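Local coordinates for neuraminidase (Influenza A virus, PDB 4GDI) that forms the homotetrameric, neuraminidase-like beta-propeller ectodomain of a bat influenza A virus, with a putative active site that has diverged, at the interface of chains A and B. Residues are numbered along the deposited sequence; one frame, centred on the assembly and turned at random. Chains: chain A/B, Neuraminidase.

The interface of chains A and B. Residues chain A 29, 31-33; chain B 70-72.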
loop_
_atom_site.group_PDB
_atom_site.type_symbol
_atom_site.label_atom_id
_atom_site.label_comp_id
_atom_site.label_asym_id
_atom_site.label_seq_id
_atom_site.Cartn_x
_atom_site.Cartn_y
_atom_site.Cartn_z
ATOM N N PRO A 29 -12.194 4.939 -17.054
ATOM C CA PRO A 29 -13.269 5.526 -17.858
ATOM C C PRO A 29 -13.718 6.906 -17.357
ATOM O O PRO A 29 -14.920 7.141 -17.249
ATOM C CB PRO A 29 -14.403 4.515 -17.672
ATOM C CG PRO A 29 -14.221 4.042 -16.272
ATOM C CD PRO A 29 -12.724 3.995 -16.049
ATOM N N GLY A 31 -14.480 11.030 -17.225
ATOM C CA GLY A 31 -15.142 11.941 -18.135
ATOM C C GLY A 31 -16.629 11.650 -18.231
ATOM O O GLY A 31 -17.017 10.495 -18.423
ATOM N N PRO A 32 -17.467 12.700 -18.137
ATOM C CA PRO A 32 -17.022 14.102 -18.044
ATOM C C PRO A 32 -16.494 14.496 -16.672
ATOM O O PRO A 32 -15.908 15.570 -16.530
ATOM C CB PRO A 32 -18.289 14.896 -18.381
ATOM C CG PRO A 32 -19.412 14.007 -17.960
ATOM C CD PRO A 32 -18.932 12.599 -18.279
ATOM N N GLU A 33 -16.681 13.641 -15.675
ATOM C CA GLU A 33 -16.118 13.908 -14.354
ATOM C C GLU A 33 -14.984 12.928 -13.992
ATOM O O GLU A 33 -14.903 11.826 -14.518
ATOM C CB GLU A 33 -17.224 13.878 -13.296
ATOM C CG GLU A 33 -18.212 15.028 -13.433
ATOM C CD GLU A 33 -19.263 15.050 -12.337
ATOM O OE1 GLU A 33 -19.645 13.965 -11.851
ATOM O OE2 GLU A 33 -19.709 16.160 -11.966
ATOM N N ASN B 70 -20.092 11.227 -12.617
ATOM C CA ASN B 70 -20.553 11.090 -14.003
ATOM C C ASN B 70 -19.427 10.619 -14.910
ATOM O O ASN B 70 -18.636 11.427 -15.389
ATOM C CB ASN B 70 -21.107 12.425 -14.527
ATOM C CG ASN B 70 -21.902 12.262 -15.823
ATOM O OD1 ASN B 70 -21.633 11.365 -16.627
ATOM N ND2 ASN B 70 -22.902 13.127 -16.014
ATOM N N THR B 71 -19.352 9.308 -15.134
ATOM C CA THR B 71 -18.279 8.724 -15.926
ATOM C C THR B 71 -18.845 7.672 -16.874
ATOM O O THR B 71 -20.046 7.404 -16.877
ATOM C CB THR B 71 -17.241 7.995 -15.042
ATOM O OG1 THR B 71 -17.801 6.768 -14.568
ATOM C CG2 THR B 71 -16.812 8.840 -13.867
ATOM N N SER B 72 -17.966 7.046 -17.650
ATOM C CA SER B 72 -18.383 5.983 -18.567
ATOM C C SER B 72 -18.257 4.593 -17.934
ATOM O O SER B 72 -18.361 3.577 -18.636
ATOM C CB SER B 72 -17.549 6.020 -19.849
ATOM O OG SER B 72 -17.621 7.280 -20.486
HETATM O O HOH W 1 -18.911 9.429 -19.797
#
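B:Asn70 lies against A:Pro32 and A:Glu33, where a loop of one subunit meets a loop of its neighbour in the neuraminidase-like tetramer. The CG-CD edge of the tilted A:Pro32 ring points at one face of the B:Asn70 carboxamide: its CG stands 3.7 Å from the amide carbon CG, almost straight above the amide plane. The side chain of B:Asn70 reaches this ring with CG anti to the backbone N (chi1 -166°). A cis peptide bond joins A:Gly31 to A:Pro32 in the opposing loop.

A:Glu33 crosses the same asparagine at about a right angle, its carboxylate plane turned 80° from the amide. Its chain runs extended beyond CG, bringing OE1 to the backbone N of B:Asn70 at 2.9 Å. That N-H meets the anti side of OE1, 21° out of the carboxylate plane. The A:Glu33 backbone N in turn donates to B:Asn70 O at 3.0 Å, so backbone and side chain of the glutamate grip both polar backbone atoms of the asparagine.

Further along, the B:Ser72 backbone N donates to A:Pro29 O at 3.1 Å. Between these bonds, the B:Thr71 methyl CG2 lies 3.6 Å from A:Glu33 O. B:Asn70 belongs to an N-glycosylation sequon, though no sugar is modelled on it here. A water bridges the subunits, 2.6 Å from A:Gly31 O and 2.6 Å from the B:Ser72 hydroxyl OG.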